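Local coordinates for protein putative peptidase (Clostridium acetobutylicum, PDB 3K9T) that probably takes part in the biosynthesis of modified polysaccharides and binds one zinc ion per subunit, but is not expected to act as a peptidase, at residues K47-E52 and L203-A208; Y169-I174 and S219-F224; Y359-P364 and W394-S399; F390-V395 and K420-A425. All coordinates share one frame; numbering follows the deposited sequence.

How the contacts relate
The four contacts fall into two pairs, one in each of two parts of the chain. Contacts 1 and 2 lie in the aminopeptidase-like part with centres 9 Å apart, and they touch: Ala208 and Thr205 of contact 1 pack on Phe222 and Phe224 of contact 2. Both are away from the zinc site of His190, Asp196 and His325, although Ile49 and Tyr172 each come within about 4 Å of a bound methylpentanediol, probably from the crystallisation liquor. Contacts 3 and 4 belong to the C-terminal winged helix-turn-helix region. They share Trp394 and Val395 of helix 389-398, and their centres are also 9 Å apart. About 13 Å separates the nearest atoms of contacts 2 and 4.

Contact 1 of 4, residues K47-E52 and L203-A208; sequences KHIPLE and LITFIA
In the aminopeptidase-like alpha/beta fold, His48 and Ile49, from the loop that joins helix 36-45 to strand 52-57, pack against Thr205, Phe206 and Ala208 on one side of helix 194-211. The Ile49 side chain supplies two contacts. Its CG1 takes the crowded position between backbone N and carbonyl carbon (chi1 62°), and the CD1 methyl beyond it rests on Ala208 CB at 3.9 Å. The CG2 branch lies 3.6 Å from the backbone O of Thr205 and also comes near the Ala208 methyl. One residue earlier, His48 CB meets Thr205 CG2 at 3.5 Å, the two side chains crossing at about a right angle. Thr205 holds this methyl anti to its own backbone N, while its OG1 bonds to Val201 O one helical turn back. Further out, the His48 imidazole reaches the tip of the Phe206 ring, ND1 standing 3.9 Å from CZ; the ring centroids are 5.4 Å apart and the planes are inclined by 53°. No hydrogen bond links the two segments, and His48 ND1 is instead bonded to Lys209 NZ, one residue beyond Ala208. Phe206 also packs on Thr15, Glu18 and Ile19 of helix 12-26, Ala208 reaches Tyr172 of strand 166-174 and Phe222 of strand 219-225, and on another side of helix 194-211 Leu203 and Ile207 meet helix 336-355.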
# COMPACT_ATOMS: atom_id res chain seq x y z
N LYS A 47 -9.53 -47.67 8.69
CA LYS A 47 -10.81 -47.94 9.31
C LYS A 47 -11.78 -46.78 9.08
O LYS A 47 -12.98 -46.93 9.27
CB LYS A 47 -10.69 -48.20 10.81
CG LYS A 47 -9.99 -49.49 11.14
CD LYS A 47 -10.23 -49.88 12.57
CE LYS A 47 -9.37 -49.11 13.51
NZ LYS A 47 -9.72 -49.47 14.89
N HIS A 48 -11.28 -45.65 8.61
CA HIS A 48 -12.11 -44.49 8.33
C HIS A 48 -12.22 -44.14 6.85
O HIS A 48 -13.30 -43.75 6.38
CB HIS A 48 -11.54 -43.28 9.09
CG HIS A 48 -11.59 -43.43 10.57
ND1 HIS A 48 -12.63 -42.94 11.33
CD2 HIS A 48 -10.74 -44.05 11.44
CE1 HIS A 48 -12.41 -43.23 12.60
NE2 HIS A 48 -11.27 -43.90 12.70
N ILE A 49 -11.11 -44.21 6.13
CA ILE A 49 -11.10 -43.89 4.70
C ILE A 49 -10.25 -44.92 3.93
O ILE A 49 -9.37 -45.58 4.50
CB ILE A 49 -10.55 -42.43 4.42
CG1 ILE A 49 -9.09 -42.27 4.88
CG2 ILE A 49 -11.41 -41.38 5.09
CD1 ILE A 49 -8.33 -41.06 4.31
N PRO A 50 -10.51 -45.06 2.63
CA PRO A 50 -9.64 -45.93 1.89
C PRO A 50 -8.31 -45.22 1.73
O PRO A 50 -8.28 -43.97 1.75
CB PRO A 50 -10.34 -46.05 0.53
CG PRO A 50 -11.68 -45.45 0.70
CD PRO A 50 -11.47 -44.40 1.74
N LEU A 51 -7.22 -45.98 1.64
CA LEU A 51 -5.94 -45.43 1.23
C LEU A 51 -5.23 -46.42 0.35
O LEU A 51 -5.37 -47.63 0.49
CB LEU A 51 -5.00 -45.17 2.39
CG LEU A 51 -5.18 -44.10 3.43
CD1 LEU A 51 -4.15 -44.41 4.52
CD2 LEU A 51 -5.06 -42.65 2.85
N GLU A 52 -4.44 -45.88 -0.57
CA GLU A 52 -3.44 -46.69 -1.23
C GLU A 52 -2.13 -46.48 -0.43
O GLU A 52 -1.69 -45.34 -0.22
CB GLU A 52 -3.29 -46.34 -2.69
CG GLU A 52 -2.18 -47.15 -3.27
CD GLU A 52 -2.01 -46.99 -4.76
OE1 GLU A 52 -2.59 -46.03 -5.32
OE2 GLU A 52 -1.26 -47.82 -5.33
N LEU A 203 -7.50 -34.87 11.58
CA LEU A 203 -8.35 -33.87 10.88
C LEU A 203 -8.54 -34.20 9.41
O LEU A 203 -9.65 -34.23 8.91
CB LEU A 203 -7.80 -32.45 11.05
CG LEU A 203 -8.43 -31.37 10.16
CD1 LEU A 203 -9.78 -31.14 10.67
CD2 LEU A 203 -7.65 -30.05 10.10
N ILE A 204 -7.44 -34.39 8.70
CA ILE A 204 -7.45 -34.66 7.27
C ILE A 204 -8.25 -35.96 7.03
O ILE A 204 -8.99 -36.04 6.06
CB ILE A 204 -5.95 -34.72 6.79
CG1 ILE A 204 -5.37 -33.30 6.78
CG2 ILE A 204 -5.75 -35.27 5.48
CD1 ILE A 204 -6.13 -32.37 6.02
N THR A 205 -8.16 -36.92 7.95
CA THR A 205 -8.93 -38.15 7.82
C THR A 205 -10.43 -37.84 7.74
O THR A 205 -11.13 -38.28 6.81
CB THR A 205 -8.58 -39.16 8.91
OG1 THR A 205 -7.21 -39.54 8.71
CG2 THR A 205 -9.48 -40.43 8.84
N PHE A 206 -10.89 -37.01 8.67
CA PHE A 206 -12.29 -36.63 8.71
C PHE A 206 -12.74 -35.68 7.59
O PHE A 206 -13.88 -35.71 7.18
CB PHE A 206 -12.69 -36.15 10.11
CG PHE A 206 -13.00 -37.29 11.04
CD1 PHE A 206 -11.99 -38.03 11.63
CD2 PHE A 206 -14.31 -37.67 11.27
CE1 PHE A 206 -12.27 -39.10 12.45
CE2 PHE A 206 -14.61 -38.74 12.10
CZ PHE A 206 -13.59 -39.45 12.70
N ILE A 207 -11.84 -34.85 7.09
CA ILE A 207 -12.16 -34.03 5.94
C ILE A 207 -12.38 -34.97 4.77
O ILE A 207 -13.40 -34.87 4.12
CB ILE A 207 -11.10 -32.98 5.62
CG1 ILE A 207 -11.11 -31.92 6.72
CG2 ILE A 207 -11.37 -32.33 4.23
CD1 ILE A 207 -9.83 -31.18 6.80
N ALA A 208 -11.45 -35.89 4.54
CA ALA A 208 -11.56 -36.91 3.47
C ALA A 208 -12.89 -37.69 3.62
O ALA A 208 -13.62 -37.87 2.65
CB ALA A 208 -10.37 -37.86 3.48

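Contact 2 of 4, residues Y169-I174 and S219-F224; sequences YGEYYI and SYRFLF
Glu171, Tyr173 and Arg221 each set CG anti to the backbone N, and a bend at chi3 of Arg221 (-54°) sets NE, with the guanidinium lying between Glu171 and Tyr173. There Arg221 NH1 forms a salt bridge with Glu171 OE2 at 2.7 Å; the hydrogen bond within it is weak. The oxygen lies at the guanidinium edge, with the carboxylate plane turned 75° away. Tyr173 CD1 lies over one guanidinium face, offset toward its rim, 3.5 Å from Arg221 NH2, with the two planes 17° apart. Beneath these groups the strands run antiparallel with axes 4.7 Å apart, and Gly170-Phe224, Tyr172-Phe222 and Ile174-Tyr220 are hydrogen-bonded pairs. On the other face of the sheet the Tyr172 and Phe222 rings lie side by side, near parallel but slid apart, with CD2 of the tyrosine 3.9 Å from CD1 of the phenylalanine. Ile174 CD1 touches the Phe222 edge at CE1 (3.8 Å), and Phe222 packs in turn on Leu184 of strand 181-187. The two faces thus differ in chemistry: one is largely apolar under the helix 194-211, whereas the other buries an arginine that also pairs with Glu181 through NE, so two carboxylates would be expected to stabilise its charge.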
# COMPACT_ATOMS: atom_id res chain seq x y z
N TYR A 169 4.12 -44.51 2.73
CA TYR A 169 3.22 -43.35 2.66
C TYR A 169 1.85 -43.77 2.17
O TYR A 169 1.73 -44.74 1.41
CB TYR A 169 3.78 -42.15 1.86
CG TYR A 169 3.85 -42.29 0.36
CD1 TYR A 169 2.78 -42.01 -0.43
CD2 TYR A 169 5.02 -42.64 -0.26
CE1 TYR A 169 2.86 -42.08 -1.78
CE2 TYR A 169 5.10 -42.72 -1.63
CZ TYR A 169 4.03 -42.44 -2.38
OH TYR A 169 4.11 -42.56 -3.75
N GLY A 170 0.82 -43.07 2.64
CA GLY A 170 -0.56 -43.35 2.24
C GLY A 170 -1.18 -42.22 1.42
O GLY A 170 -0.85 -41.05 1.60
N GLU A 171 -2.14 -42.56 0.58
CA GLU A 171 -2.72 -41.60 -0.33
C GLU A 171 -4.18 -41.94 -0.66
O GLU A 171 -4.53 -43.11 -0.89
CB GLU A 171 -1.87 -41.61 -1.60
CG GLU A 171 -2.25 -40.68 -2.69
CD GLU A 171 -1.21 -40.71 -3.83
OE1 GLU A 171 -0.23 -41.49 -3.76
OE2 GLU A 171 -1.34 -39.93 -4.79
N TYR A 172 -5.04 -40.93 -0.67
CA TYR A 172 -6.44 -41.11 -1.04
C TYR A 172 -6.81 -40.02 -2.04
O TYR A 172 -6.50 -38.85 -1.83
CB TYR A 172 -7.32 -41.02 0.19
CG TYR A 172 -8.80 -41.11 -0.10
CD1 TYR A 172 -9.32 -42.11 -0.93
CD2 TYR A 172 -9.70 -40.22 0.49
CE1 TYR A 172 -10.66 -42.18 -1.18
CE2 TYR A 172 -11.05 -40.30 0.25
CZ TYR A 172 -11.52 -41.28 -0.58
OH TYR A 172 -12.87 -41.34 -0.80
N TYR A 173 -7.44 -40.43 -3.14
CA TYR A 173 -7.82 -39.53 -4.24
C TYR A 173 -9.31 -39.58 -4.52
O TYR A 173 -9.85 -40.64 -4.70
CB TYR A 173 -7.11 -39.95 -5.50
CG TYR A 173 -7.41 -39.08 -6.68
CD1 TYR A 173 -6.91 -37.79 -6.76
CD2 TYR A 173 -8.20 -39.55 -7.73
CE1 TYR A 173 -7.17 -37.00 -7.83
CE2 TYR A 173 -8.48 -38.74 -8.83
CZ TYR A 173 -7.96 -37.48 -8.86
OH TYR A 173 -8.22 -36.68 -9.93
N ILE A 174 -9.96 -38.43 -4.52
CA ILE A 174 -11.36 -38.29 -4.88
C ILE A 174 -11.37 -37.58 -6.23
O ILE A 174 -10.84 -36.46 -6.36
CB ILE A 174 -12.12 -37.42 -3.87
CG1 ILE A 174 -12.11 -38.06 -2.49
CG2 ILE A 174 -13.56 -37.19 -4.32
CD1 ILE A 174 -12.74 -37.18 -1.41
N SER A 219 -11.05 -32.18 -7.88
CA SER A 219 -10.51 -33.43 -7.42
C SER A 219 -9.72 -33.09 -6.18
O SER A 219 -9.24 -31.97 -6.06
CB SER A 219 -9.61 -34.07 -8.47
OG SER A 219 -10.39 -34.58 -9.55
N TYR A 220 -9.66 -34.04 -5.25
CA TYR A 220 -8.99 -33.85 -3.99
C TYR A 220 -8.05 -35.01 -3.72
O TYR A 220 -8.44 -36.15 -3.89
CB TYR A 220 -10.03 -33.73 -2.87
CG TYR A 220 -10.79 -32.44 -2.92
CD1 TYR A 220 -11.84 -32.28 -3.83
CD2 TYR A 220 -10.45 -31.37 -2.08
CE1 TYR A 220 -12.53 -31.09 -3.90
CE2 TYR A 220 -11.15 -30.15 -2.13
CZ TYR A 220 -12.18 -30.02 -3.07
OH TYR A 220 -12.89 -28.85 -3.16
N ARG A 221 -6.83 -34.70 -3.31
CA ARG A 221 -5.85 -35.70 -2.96
C ARG A 221 -5.39 -35.48 -1.55
O ARG A 221 -5.06 -34.37 -1.16
CB ARG A 221 -4.66 -35.62 -3.87
CG ARG A 221 -3.61 -36.73 -3.67
CD ARG A 221 -2.41 -36.54 -4.64
NE ARG A 221 -2.88 -36.44 -6.02
CZ ARG A 221 -3.29 -37.48 -6.76
NH1 ARG A 221 -3.25 -38.71 -6.29
NH2 ARG A 221 -3.72 -37.29 -8.01
N PHE A 222 -5.33 -36.56 -0.78
CA PHE A 222 -4.93 -36.46 0.61
C PHE A 222 -3.69 -37.30 0.80
O PHE A 222 -3.74 -38.49 0.62
CB PHE A 222 -6.03 -36.98 1.49
CG PHE A 222 -7.33 -36.31 1.30
CD1 PHE A 222 -8.16 -36.67 0.24
CD2 PHE A 222 -7.77 -35.36 2.21
CE1 PHE A 222 -9.41 -36.06 0.06
CE2 PHE A 222 -9.01 -34.75 2.05
CZ PHE A 222 -9.83 -35.09 0.96
N LEU A 223 -2.58 -36.67 1.19
CA LEU A 223 -1.29 -37.34 1.36
C LEU A 223 -0.96 -37.47 2.84
O LEU A 223 -0.98 -36.49 3.57
CB LEU A 223 -0.20 -36.54 0.66
CG LEU A 223 1.17 -37.18 0.70
CD1 LEU A 223 1.17 -38.49 -0.08
CD2 LEU A 223 2.17 -36.18 0.14
N PHE A 224 -0.70 -38.71 3.27
CA PHE A 224 -0.21 -39.00 4.61
C PHE A 224 1.21 -39.61 4.48
O PHE A 224 1.38 -40.75 4.07
CB PHE A 224 -1.10 -39.99 5.32
CG PHE A 224 -2.51 -39.57 5.48
CD1 PHE A 224 -3.42 -39.70 4.44
CD2 PHE A 224 -2.97 -39.14 6.71
CE1 PHE A 224 -4.76 -39.36 4.62
CE2 PHE A 224 -4.32 -38.82 6.90
CZ PHE A 224 -5.20 -38.93 5.85

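Contact 3 of 4, residues Y359-P364 and W394-S399; sequences YLNLNP and WVLNMS
Asn361 and Ser399 form the close-fitting part of this contact, where strand 358-361 meets the C-terminal end of helix 389-398. The backbone N of Asn361 donates an almost straight bond to Ser399 O (2.9 Å, 175°), gripping the first residue to leave helical geometry. The Asn361 side chain, CG anti to its backbone N, reaches across to the last turn of the helix, where ND2 bonds to Leu396 O at 2.8 Å from above the carbonyl plane, 39° out of it. Leu396 CD2 packs close to the same amide, 3.6 Å from Asn361 ND2. The amide's other end is occupied as well, because Asn361 OD1 accepts from Asn363 N (2.8 Å) in an Asx turn, so both ends fix its rotation. Toward Tyr359 the fit is looser. Ser399 CB still approaches Tyr359 O at 3.4 Å, but the two side chains come no nearer than 4.1 Å, from Tyr359 CB to Ser399 OG. A water links the segments here, accepting from Tyr359 N and donating to Ser399 OG, while that hydroxyl gives its proton to Val395 O at 2.7 Å. Leu360 and Leu362 point away from the helix, and Leu362 is exposed. In this permutated winged helix-turn-helix region, strand 358-361 pairs with strand 432-434, Leu396 packs on Leu426 of helix 416-428, and Asn361 also packs on Pro305 of the second subunit; the Tyr359 side chain packs on Leu432 and Leu434 of strand 432-434 and on Ala423 of helix 416-428.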
# COMPACT_ATOMS: atom_id res chain seq x y z
N TYR A 359 -19.28 -15.13 -13.12
CA TYR A 359 -20.53 -14.96 -13.86
C TYR A 359 -20.51 -13.72 -14.74
O TYR A 359 -19.69 -12.81 -14.57
CB TYR A 359 -21.71 -14.80 -12.90
CG TYR A 359 -22.07 -15.98 -12.01
CD1 TYR A 359 -22.97 -16.95 -12.43
CD2 TYR A 359 -21.59 -16.06 -10.71
CE1 TYR A 359 -23.35 -18.01 -11.59
CE2 TYR A 359 -21.96 -17.11 -9.85
CZ TYR A 359 -22.83 -18.08 -10.30
OH TYR A 359 -23.18 -19.11 -9.47
N LEU A 360 -21.43 -13.70 -15.68
CA LEU A 360 -21.65 -12.56 -16.54
C LEU A 360 -23.08 -12.09 -16.30
O LEU A 360 -24.02 -12.86 -16.37
CB LEU A 360 -21.48 -12.96 -17.99
CG LEU A 360 -21.54 -11.83 -18.99
CD1 LEU A 360 -20.30 -10.97 -18.82
CD2 LEU A 360 -21.61 -12.43 -20.37
N ASN A 361 -23.22 -10.81 -15.96
CA ASN A 361 -24.52 -10.16 -15.85
C ASN A 361 -25.17 -10.13 -17.23
O ASN A 361 -24.61 -9.53 -18.16
CB ASN A 361 -24.29 -8.73 -15.30
CG ASN A 361 -25.56 -7.96 -15.01
OD1 ASN A 361 -26.63 -8.30 -15.50
ND2 ASN A 361 -25.43 -6.88 -14.27
N LEU A 362 -26.33 -10.77 -17.38
CA LEU A 362 -27.05 -10.79 -18.67
C LEU A 362 -27.86 -9.54 -18.96
O LEU A 362 -28.41 -9.43 -20.06
CB LEU A 362 -27.90 -12.05 -18.83
CG LEU A 362 -27.07 -13.35 -18.88
CD1 LEU A 362 -27.99 -14.47 -19.04
CD2 LEU A 362 -26.06 -13.36 -20.01
N ASN A 363 -27.91 -8.62 -17.99
CA ASN A 363 -28.55 -7.32 -18.15
C ASN A 363 -27.57 -6.23 -17.68
O ASN A 363 -27.82 -5.52 -16.71
CB ASN A 363 -29.85 -7.25 -17.32
CG ASN A 363 -30.68 -6.00 -17.63
OD1 ASN A 363 -31.48 -6.01 -18.56
ND2 ASN A 363 -30.50 -4.95 -16.84
N PRO A 364 -26.45 -6.10 -18.36
CA PRO A 364 -25.43 -5.17 -17.86
C PRO A 364 -25.76 -3.68 -18.04
O PRO A 364 -25.19 -2.86 -17.33
CB PRO A 364 -24.20 -5.54 -18.68
CG PRO A 364 -24.79 -6.02 -20.02
CD PRO A 364 -26.09 -6.69 -19.65
N TRP A 394 -24.07 -5.71 -5.79
CA TRP A 394 -22.63 -5.95 -6.01
C TRP A 394 -22.37 -7.01 -7.07
O TRP A 394 -21.51 -6.80 -7.94
CB TRP A 394 -21.94 -6.41 -4.75
CG TRP A 394 -21.42 -5.30 -3.90
CD1 TRP A 394 -21.82 -4.99 -2.65
CD2 TRP A 394 -20.44 -4.35 -4.26
NE1 TRP A 394 -21.12 -3.91 -2.19
CE2 TRP A 394 -20.26 -3.50 -3.16
CE3 TRP A 394 -19.69 -4.12 -5.42
CZ2 TRP A 394 -19.33 -2.45 -3.15
CZ3 TRP A 394 -18.78 -3.07 -5.44
CH2 TRP A 394 -18.61 -2.24 -4.31
N VAL A 395 -23.08 -8.14 -6.98
CA VAL A 395 -22.91 -9.22 -7.94
C VAL A 395 -23.26 -8.76 -9.36
O VAL A 395 -22.54 -9.03 -10.31
CB VAL A 395 -23.73 -10.45 -7.58
CG1 VAL A 395 -23.72 -11.42 -8.73
CG2 VAL A 395 -23.16 -11.11 -6.35
N LEU A 396 -24.35 -8.02 -9.49
CA LEU A 396 -24.74 -7.51 -10.81
C LEU A 396 -23.72 -6.52 -11.32
O LEU A 396 -23.35 -6.53 -12.49
CB LEU A 396 -26.12 -6.85 -10.77
CG LEU A 396 -27.29 -7.83 -10.56
CD1 LEU A 396 -28.52 -7.13 -10.06
CD2 LEU A 396 -27.57 -8.54 -11.87
N ASN A 397 -23.23 -5.69 -10.41
CA ASN A 397 -22.40 -4.59 -10.80
C ASN A 397 -21.02 -5.04 -11.22
O ASN A 397 -20.47 -4.54 -12.20
CB ASN A 397 -22.35 -3.55 -9.69
CG ASN A 397 -21.39 -2.45 -10.00
OD1 ASN A 397 -20.21 -2.59 -9.71
ND2 ASN A 397 -21.86 -1.36 -10.63
N MSE A 398 -20.48 -6.01 -10.51
CA MSE A 398 -19.13 -6.49 -10.80
C MSE A 398 -19.04 -7.73 -11.70
O MSE A 398 -17.95 -8.12 -12.04
CB MSE A 398 -18.39 -6.77 -9.51
CG MSE A 398 -18.01 -5.48 -8.76
SE MSE A 398 -17.14 -5.90 -7.10
CE MSE A 398 -15.40 -6.45 -7.82
N SER A 399 -20.15 -8.35 -12.09
CA SER A 399 -20.08 -9.52 -12.95
C SER A 399 -19.91 -9.15 -14.43
O SER A 399 -20.84 -9.26 -15.24
CB SER A 399 -21.26 -10.46 -12.72
OG SER A 399 -21.15 -11.05 -11.44
O HOH W 1 -19.14 -13.12 -11.06

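Contact 4 of 4, residues F390-V395 and K420-A425; sequences FAMFWV and KYAADA
Ala422 CB projects from helix 420-425 onto helix 390-395, where it meets the Ala391 methyl at 3.4 Å and is bordered by Met392 and Val395. Met392, modelled as selenomethionine, contributes both backbone and side chain: its N is 3.7 Å from Ala422 CB and its CG 3.8 Å, CG lying beside the backbone N and anti to the carbonyl carbon (chi1 -71°). The valine approaches less closely and divides its branches, CG2 facing Ala422 CB at 4.4 Å and CG1 facing Ala423 CB at 4.2 Å. The helix axes come within 8.4 Å, at a crossing angle of -73°, and the CA atoms of Met392 and Ala422 are 5.0 Å apart. On another side of helix 416-428, Lys420 points away and its NZ forms a salt bridge with Asp424, one turn on, bonding to OD2 on its syn side, and another with Glu3. Helix 389-398 turns other residues to the second subunit, where Phe390 sets its ring edge-to-face with Trp295 of that chain. With no hydrogen bond or charge pair across it, this junction within the winged helix-turn-helix region rests on methyl and methylene packing, and its closeness follows from the alanines at the crossing.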
# COMPACT_ATOMS: atom_id res chain seq x y z
N PHE A 390 -28.36 -5.67 -1.16
CA PHE A 390 -27.02 -5.08 -1.28
C PHE A 390 -26.05 -6.06 -1.90
O PHE A 390 -25.37 -5.72 -2.84
CB PHE A 390 -26.52 -4.61 0.08
CG PHE A 390 -27.44 -3.66 0.73
CD1 PHE A 390 -27.45 -2.33 0.33
CD2 PHE A 390 -28.37 -4.10 1.67
CE1 PHE A 390 -28.34 -1.44 0.91
CE2 PHE A 390 -29.27 -3.22 2.25
CZ PHE A 390 -29.25 -1.88 1.87
N ALA A 391 -26.00 -7.29 -1.40
CA ALA A 391 -25.19 -8.31 -2.03
C ALA A 391 -25.55 -8.45 -3.54
O ALA A 391 -24.68 -8.58 -4.43
CB ALA A 391 -25.37 -9.68 -1.31
N MSE A 392 -26.84 -8.43 -3.84
CA MSE A 392 -27.23 -8.67 -5.24
C MSE A 392 -26.70 -7.60 -6.14
O MSE A 392 -26.18 -7.91 -7.23
CB MSE A 392 -28.75 -8.78 -5.38
CG MSE A 392 -29.26 -10.06 -4.80
SE MSE A 392 -31.08 -10.47 -5.28
CE MSE A 392 -31.89 -8.74 -5.70
N PHE A 393 -26.81 -6.33 -5.70
CA PHE A 393 -26.35 -5.18 -6.48
C PHE A 393 -24.85 -5.23 -6.76
O PHE A 393 -24.41 -4.82 -7.83
CB PHE A 393 -26.70 -3.86 -5.80
CG PHE A 393 -28.17 -3.52 -5.84
CD1 PHE A 393 -28.86 -3.49 -7.05
CD2 PHE A 393 -28.84 -3.15 -4.67
CE1 PHE A 393 -30.21 -3.15 -7.08
CE2 PHE A 393 -30.18 -2.82 -4.69
CZ PHE A 393 -30.87 -2.81 -5.91
N TRP A 394 -24.07 -5.71 -5.79
CA TRP A 394 -22.63 -5.95 -6.01
C TRP A 394 -22.37 -7.01 -7.07
O TRP A 394 -21.51 -6.80 -7.94
CB TRP A 394 -21.94 -6.41 -4.75
CG TRP A 394 -21.42 -5.30 -3.90
CD1 TRP A 394 -21.82 -4.99 -2.65
CD2 TRP A 394 -20.44 -4.35 -4.26
NE1 TRP A 394 -21.12 -3.91 -2.19
CE2 TRP A 394 -20.26 -3.50 -3.16
CE3 TRP A 394 -19.69 -4.12 -5.42
CZ2 TRP A 394 -19.33 -2.45 -3.15
CZ3 TRP A 394 -18.78 -3.07 -5.44
CH2 TRP A 394 -18.61 -2.24 -4.31
N VAL A 395 -23.08 -8.14 -6.98
CA VAL A 395 -22.91 -9.22 -7.94
C VAL A 395 -23.26 -8.76 -9.36
O VAL A 395 -22.54 -9.03 -10.31
CB VAL A 395 -23.73 -10.45 -7.58
CG1 VAL A 395 -23.72 -11.42 -8.73
CG2 VAL A 395 -23.16 -11.11 -6.35
N LYS A 420 -22.47 -15.46 -2.42
CA LYS A 420 -22.81 -16.70 -3.10
C LYS A 420 -24.30 -16.90 -3.25
O LYS A 420 -24.82 -17.22 -4.33
CB LYS A 420 -22.21 -17.88 -2.31
CG LYS A 420 -22.18 -19.20 -3.06
CD LYS A 420 -23.50 -19.97 -2.93
CE LYS A 420 -23.35 -21.39 -3.44
NZ LYS A 420 -24.67 -22.08 -3.54
N TYR A 421 -25.01 -16.70 -2.15
CA TYR A 421 -26.44 -16.86 -2.15
C TYR A 421 -27.10 -15.75 -2.96
O TYR A 421 -28.13 -15.98 -3.59
CB TYR A 421 -26.97 -16.91 -0.72
CG TYR A 421 -26.51 -18.11 0.07
CD1 TYR A 421 -26.54 -19.39 -0.50
CD2 TYR A 421 -26.09 -17.99 1.40
CE1 TYR A 421 -26.13 -20.49 0.21
CE2 TYR A 421 -25.66 -19.10 2.13
CZ TYR A 421 -25.69 -20.35 1.54
OH TYR A 421 -25.26 -21.45 2.25
N ALA A 422 -26.50 -14.55 -2.98
CA ALA A 422 -27.04 -13.48 -3.82
C ALA A 422 -26.92 -13.89 -5.29
O ALA A 422 -27.88 -13.77 -6.05
CB ALA A 422 -26.37 -12.13 -3.51
N ALA A 423 -25.75 -14.41 -5.66
CA ALA A 423 -25.48 -14.91 -7.01
C ALA A 423 -26.39 -16.08 -7.38
O ALA A 423 -26.79 -16.22 -8.53
CB ALA A 423 -24.01 -15.34 -7.12
N ASP A 424 -26.70 -16.94 -6.41
CA ASP A 424 -27.61 -18.06 -6.66
C ASP A 424 -28.95 -17.52 -7.14
O ASP A 424 -29.45 -17.90 -8.19
CB ASP A 424 -27.85 -18.93 -5.41
CG ASP A 424 -26.67 -19.83 -5.08
OD1 ASP A 424 -25.80 -19.97 -5.95
OD2 ASP A 424 -26.60 -20.39 -3.97
N ALA A 425 -29.51 -16.63 -6.35
CA ALA A 425 -30.82 -16.06 -6.62
C ALA A 425 -30.88 -15.39 -8.00
O ALA A 425 -31.85 -15.52 -8.75
CB ALA A 425 -31.16 -15.09 -5.52